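Local coordinates for regulatory protein of LacI family (Chloroflexus aggregans, PDB 3BBL), which probably acts as a LacI-family transcriptional regulator, sensing a small effector through a domain related to periplasmic binding proteins, at residues Pro235-Ala246 with Leu270-Ala278. Residues are numbered along the deposited sequence; the frame is centred on the assembly and turned at random.
With EDO (1,2-ethanediol), chain C.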
ATOM      1  N   PRO A 235      16.676   7.427  -7.301  1.00 29.68           N
ATOM      2  CA  PRO A 235      15.764   7.096  -6.204  1.00 29.25           C
ATOM      3  C   PRO A 235      15.265   8.435  -5.651  1.00 28.07           C
ATOM      4  O   PRO A 235      16.008   9.410  -5.608  1.00 26.57           O
ATOM      5  CB  PRO A 235      16.657   6.322  -5.232  1.00 30.44           C
ATOM      6  CG  PRO A 235      18.025   6.892  -5.502  1.00 32.63           C
ATOM      7  CD  PRO A 235      18.051   7.001  -7.004  1.00 30.29           C
ATOM      8  N   LEU A 236      14.003   8.482  -5.248  1.00 27.92           N
ATOM      9  CA  LEU A 236      13.408   9.716  -4.762  1.00 25.54           C
ATOM     10  C   LEU A 236      13.611  10.045  -3.288  1.00 23.98           C
ATOM     11  O   LEU A 236      13.345   9.228  -2.413  1.00 24.52           O
ATOM     12  CB  LEU A 236      11.908   9.704  -5.067  1.00 24.32           C
ATOM     13  CG  LEU A 236      11.098  10.911  -4.591  1.00 25.25           C
ATOM     14  CD1 LEU A 236      11.500  12.161  -5.382  1.00 21.10           C
ATOM     15  CD2 LEU A 236       9.613  10.618  -4.764  1.00 26.67           C
ATOM     16  N   SER A 237      14.095  11.252  -3.025  1.00 22.29           N
ATOM     17  CA  SER A 237      14.261  11.719  -1.657  1.00 21.51           C
ATOM     18  C   SER A 237      12.858  12.125  -1.215  1.00 21.09           C
ATOM     19  O   SER A 237      12.081  12.678  -2.008  1.00 19.57           O
ATOM     20  CB  SER A 237      15.199  12.917  -1.608  1.00 20.68           C
ATOM     21  OG  SER A 237      16.541  12.483  -1.625  1.00 22.80           O
ATOM     22  N   SER A 238      12.527  11.845   0.042  1.00 20.86           N
ATOM     23  CA  SER A 238      11.189  12.142   0.532  1.00 22.09           C
ATOM     24  C   SER A 238      11.139  12.286   2.039  1.00 23.49           C
ATOM     25  O   SER A 238      12.061  11.878   2.737  1.00 24.40           O
ATOM     26  CB  SER A 238      10.245  11.016   0.111  1.00 21.76           C
ATOM     27  OG  SER A 238       8.898  11.332   0.387  1.00 21.40           O
ATOM     28  N   VAL A 239      10.051  12.870   2.530  1.00 24.40           N
ATOM     29  CA  VAL A 239       9.852  13.044   3.962  1.00 24.42           C
ATOM     30  C   VAL A 239       9.084  11.836   4.497  1.00 24.65           C
ATOM     31  O   VAL A 239       7.965  11.560   4.064  1.00 23.98           O
ATOM     32  CB  VAL A 239       9.043  14.313   4.279  1.00 24.81           C
ATOM     33  CG1 VAL A 239       8.880  14.448   5.785  1.00 24.60           C
ATOM     34  CG2 VAL A 239       9.736  15.535   3.706  1.00 22.74           C
ATOM     35  N   ARG A 240       9.695  11.115   5.430  1.00 24.85           N
ATOM     36  CA  ARG A 240       9.064   9.944   6.033  1.00 24.19           C
ATOM     37  C   ARG A 240       8.384  10.314   7.343  1.00 24.01           C
ATOM     38  O   ARG A 240       8.938  11.057   8.157  1.00 22.59           O
ATOM     39  CB  ARG A 240      10.099   8.860   6.302  1.00 22.91           C
ATOM     40  CG  ARG A 240       9.525   7.603   6.923  1.00 24.13           C
ATOM     41  CD  ARG A 240      10.632   6.634   7.255  1.00 23.14           C
ATOM     42  NE  ARG A 240      11.331   6.207   6.050  1.00 25.00           N
ATOM     43  CZ  ARG A 240      12.538   5.651   6.042  1.00 26.11           C
ATOM     44  NH1 ARG A 240      13.193   5.457   7.177  1.00 25.83           N
ATOM     45  NH2 ARG A 240      13.087   5.287   4.899  1.00 25.27           N
ATOM     46  N   GLN A 241       7.173   9.798   7.526  1.00 23.66           N
ATOM     47  CA  GLN A 241       6.407  10.043   8.743  1.00 25.09           C
ATOM     48  C   GLN A 241       6.388   8.749   9.552  1.00 24.13           C
ATOM     49  O   GLN A 241       6.312   7.661   8.985  1.00 23.06           O
ATOM     50  CB  GLN A 241       4.972  10.464   8.404  1.00 26.43           C
ATOM     51  CG  GLN A 241       4.859  11.750   7.608  1.00 27.95           C
ATOM     52  CD  GLN A 241       3.435  12.265   7.541  1.00 29.25           C
ATOM     53  OE1 GLN A 241       2.525  11.554   7.131  1.00 29.75           O
ATOM     54  NE2 GLN A 241       3.236  13.513   7.945  1.00 29.88           N
ATOM     55  N   PRO A 242       6.474   8.850  10.886  1.00 23.29           N
ATOM     56  CA  PRO A 242       6.464   7.658  11.743  1.00 23.50           C
ATOM     57  C   PRO A 242       5.027   7.173  11.980  1.00 24.17           C
ATOM     58  O   PRO A 242       4.463   7.342  13.061  1.00 23.33           O
ATOM     59  CB  PRO A 242       7.145   8.162  13.003  1.00 22.76           C
ATOM     60  CG  PRO A 242       6.610   9.561  13.104  1.00 22.44           C
ATOM     61  CD  PRO A 242       6.684  10.074  11.681  1.00 22.94           C
ATOM     62  N   ILE A 243       4.448   6.571  10.947  1.00 24.21           N
ATOM     63  CA  ILE A 243       3.080   6.084  10.992  1.00 25.83           C
ATOM     64  C   ILE A 243       2.863   4.965  12.004  1.00 26.96           C
ATOM     65  O   ILE A 243       1.837   4.942  12.683  1.00 27.09           O
ATOM     66  CB  ILE A 243       2.625   5.612   9.586  1.00 25.40           C
ATOM     67  CG1 ILE A 243       2.811   6.757   8.582  1.00 24.75           C
ATOM     68  CG2 ILE A 243       1.162   5.152   9.615  1.00 22.87           C
ATOM     69  CD1 ILE A 243       2.170   8.072   9.019  1.00 22.83           C
ATOM     70  N   ALA A 244       3.816   4.045  12.110  1.00 27.25           N
ATOM     71  CA  ALA A 244       3.674   2.953  13.066  1.00 29.17           C
ATOM     72  C   ALA A 244       3.649   3.516  14.486  1.00 29.18           C
ATOM     73  O   ALA A 244       2.779   3.167  15.282  1.00 27.82           O
ATOM     74  CB  ALA A 244       4.819   1.952  12.911  1.00 27.32           C
ATOM     75  N   GLU A 245       4.592   4.401  14.791  1.00 30.56           N
ATOM     76  CA  GLU A 245       4.657   5.001  16.118  1.00 32.30           C
ATOM     77  C   GLU A 245       3.380   5.781  16.420  1.00 32.25           C
ATOM     78  O   GLU A 245       2.861   5.740  17.534  1.00 34.09           O
ATOM     79  CB  GLU A 245       5.881   5.913  16.238  1.00 33.61           C
ATOM     80  CG  GLU A 245       5.952   6.672  17.557  1.00 40.91           C
ATOM     81  CD  GLU A 245       7.231   7.496  17.720  1.00 46.22           C
ATOM     82  OE1 GLU A 245       7.724   8.057  16.709  1.00 48.28           O
ATOM     83  OE2 GLU A 245       7.737   7.598  18.867  1.00 47.85           O
ATOM     84  N   ALA A 246       2.868   6.489  15.422  1.00 31.00           N
ATOM     85  CA  ALA A 246       1.648   7.252  15.602  1.00 30.53           C
ATOM     86  C   ALA A 246       0.495   6.305  15.933  1.00 30.93           C
ATOM     87  O   ALA A 246      -0.381   6.627  16.733  1.00 29.09           O
ATOM     88  CB  ALA A 246       1.336   8.045  14.338  1.00 29.71           C
ATOM     89  N   LEU A 270       4.480  14.140  16.786  1.00 30.23           N
ATOM     90  CA  LEU A 270       5.659  13.396  16.375  1.00 29.51           C
ATOM     91  C   LEU A 270       6.381  14.100  15.226  1.00 29.64           C
ATOM     92  O   LEU A 270       5.757  14.749  14.389  1.00 30.06           O
ATOM     93  CB  LEU A 270       5.255  11.986  15.940  1.00 30.35           C
ATOM     94  CG  LEU A 270       4.472  11.170  16.969  1.00 31.59           C
ATOM     95  CD1 LEU A 270       4.114   9.821  16.379  1.00 32.02           C
ATOM     96  CD2 LEU A 270       5.299  10.993  18.227  1.00 31.59           C
ATOM     97  N   GLN A 271       7.700  13.956  15.185  1.00 29.24           N
ATOM     98  CA  GLN A 271       8.503  14.574  14.146  1.00 28.82           C
ATOM     99  C   GLN A 271       8.805  13.630  12.984  1.00 28.68           C
ATOM    100  O   GLN A 271       9.083  12.447  13.184  1.00 28.24           O
ATOM    101  CB  GLN A 271       9.828  15.073  14.732  1.00 28.95           C
ATOM    102  CG  GLN A 271       9.683  16.181  15.752  1.00 30.30           C
ATOM    103  CD  GLN A 271       8.891  17.358  15.217  1.00 33.19           C
ATOM    104  OE1 GLN A 271       7.819  17.683  15.730  1.00 35.55           O
ATOM    105  NE2 GLN A 271       9.410  18.001  14.177  1.00 32.50           N
ATOM    106  N   PRO A 272       8.732  14.143  11.744  1.00 27.29           N
ATOM    107  CA  PRO A 272       9.025  13.295  10.584  1.00 25.75           C
ATOM    108  C   PRO A 272      10.537  13.318  10.333  1.00 26.08           C
ATOM    109  O   PRO A 272      11.270  14.056  10.989  1.00 25.12           O
ATOM    110  CB  PRO A 272       8.238  13.964   9.467  1.00 25.21           C
ATOM    111  CG  PRO A 272       8.362  15.417   9.820  1.00 25.53           C
ATOM    112  CD  PRO A 272       8.117  15.416  11.322  1.00 24.74           C
ATOM    113  N   SER A 273      11.000  12.508   9.390  1.00 26.60           N
ATOM    114  CA  SER A 273      12.416  12.456   9.060  1.00 27.88           C
ATOM    115  C   SER A 273      12.613  12.676   7.575  1.00 27.11           C
ATOM    116  O   SER A 273      11.853  12.162   6.762  1.00 28.00           O
ATOM    117  CB  SER A 273      13.008  11.096   9.424  1.00 27.77           C
ATOM    118  OG  SER A 273      13.132  10.956  10.823  1.00 34.61           O
ATOM    119  N   LEU A 274      13.636  13.442   7.219  1.00 26.86           N
ATOM    120  CA  LEU A 274      13.930  13.692   5.818  1.00 25.96           C
ATOM    121  C   LEU A 274      14.806  12.544   5.344  1.00 24.21           C
ATOM    122  O   LEU A 274      15.792  12.218   5.986  1.00 24.49           O
ATOM    123  CB  LEU A 274      14.668  15.023   5.650  1.00 24.10           C
ATOM    124  CG  LEU A 274      15.142  15.359   4.231  1.00 26.88           C
ATOM    125  CD1 LEU A 274      13.952  15.449   3.288  1.00 23.92           C
ATOM    126  CD2 LEU A 274      15.914  16.671   4.245  1.00 24.78           C
ATOM    127  N   ILE A 275      14.429  11.916   4.236  1.00 23.73           N
ATOM    128  CA  ILE A 275      15.209  10.809   3.695  1.00 23.56           C
ATOM    129  C   ILE A 275      15.868  11.237   2.391  1.00 24.28           C
ATOM    130  O   ILE A 275      15.201  11.371   1.365  1.00 23.13           O
ATOM    131  CB  ILE A 275      14.329   9.580   3.407  1.00 24.01           C
ATOM    132  CG1 ILE A 275      13.451   9.263   4.622  1.00 24.95           C
ATOM    133  CG2 ILE A 275      15.206   8.392   3.075  1.00 22.89           C
ATOM    134  CD1 ILE A 275      14.227   9.034   5.901  1.00 23.81           C
ATOM    135  N   ILE A 276      17.175  11.469   2.444  1.00 25.58           N
ATOM    136  CA  ILE A 276      17.935  11.875   1.264  1.00 27.71           C
ATOM    137  C   ILE A 276      18.543  10.653   0.587  1.00 29.53           C
ATOM    138  O   ILE A 276      19.304   9.901   1.197  1.00 29.17           O
ATOM    139  CB  ILE A 276      19.077  12.841   1.629  1.00 27.54           C
ATOM    140  CG1 ILE A 276      18.505  14.099   2.285  1.00 26.51           C
ATOM    141  CG2 ILE A 276      19.858  13.221   0.375  1.00 26.80           C
ATOM    142  CD1 ILE A 276      17.627  14.916   1.370  1.00 25.23           C
ATOM    143  N   ARG A 277      18.206  10.465  -0.682  1.00 31.49           N
ATOM    144  CA  ARG A 277      18.711   9.328  -1.422  1.00 33.96           C
ATOM    145  C   ARG A 277      19.616   9.738  -2.578  1.00 38.13           C
ATOM    146  O   ARG A 277      19.353  10.718  -3.267  1.00 38.37           O
ATOM    147  CB  ARG A 277      17.541   8.493  -1.951  1.00 30.14           C
ATOM    148  CG  ARG A 277      16.627   7.939  -0.882  1.00 25.86           C
ATOM    149  CD  ARG A 277      15.662   6.912  -1.464  1.00 25.20           C
ATOM    150  NE  ARG A 277      14.982   6.140  -0.421  1.00 23.51           N
ATOM    151  CZ  ARG A 277      13.817   6.463   0.137  1.00 23.64           C
ATOM    152  NH1 ARG A 277      13.161   7.552  -0.241  1.00 22.75           N
ATOM    153  NH2 ARG A 277      13.314   5.697   1.093  1.00 21.94           N
ATOM    154  N   ALA A 278      20.687   8.974  -2.776  1.00 44.05           N
ATOM    155  CA  ALA A 278      21.646   9.211  -3.851  1.00 48.61           C
ATOM    156  C   ALA A 278      21.732   7.919  -4.666  1.00 52.75           C
ATOM    157  O   ALA A 278      21.009   6.970  -4.376  1.00 53.64           O
ATOM    158  CB  ALA A 278      23.000   9.567  -3.267  1.00 46.91           C
TER
HETATM  159  C1  EDO C 501      16.253  14.087  -6.952  1.00 30.41           C
HETATM  160  O1  EDO C 501      16.437  15.399  -6.402  1.00 28.24           O
HETATM  161  C2  EDO C 501      16.169  13.035  -5.837  1.00 29.70           C
HETATM  162  O2  EDO C 501      14.824  12.884  -5.397  1.00 28.92           O
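Two neighbouring crossover segments, 235-246 and 270-278, run between the lobes of this periplasmic-binding-protein-like domain, pair antiparallel through S238-R240 and S273-I275, and show how interlobe crossovers are held together by backbone bonds and then by side chains. S238 and I275 form one hydrogen-bonded pair, with I275 N to S238 O at 2.8 Å, and R240 and S273 form the next. V239 and L274 make the non-hydrogen-bonded pair between them. V239 CG1 lies alongside P272 CB at 3.8 Å, the two side chains pointing the same way. Beyond the S238-I275 pair, S237 OG takes over as acceptor and receives R277 N at 2.8 Å in a nearly straight bond (168°). With CG beside its backbone N (chi1 -60°) and the chain extended to NE, R277 runs past P235 CB and brings NH1 to L236 O at 2.7 Å, in the guanidinium plane. I275 reaches a face of each guanidinium: CD1 lies 3.8 Å above the plane of R240, and CG2 covers a face of R277. R240 NH2 and R277 NH2 come within 3.8 Å, their planes 51° apart; both side chains form salt bridges with D225 (R240 through NE, R277 through NH2), whose negative charge probably offsets their like charges. A leucine in place of R277 would probably leave L236 O without this donor and D225 with one cationic partner fewer. Toward the other lobe, L270 CD1 packs 3.6 Å from A246 CA at the start of helix 243-258, while P242 and P272 touch I107 of the neighbouring strand. Interlobe crossovers of this kind, linking two Rossmann-like lobes, are characteristic of the LacI-family effector-binding core.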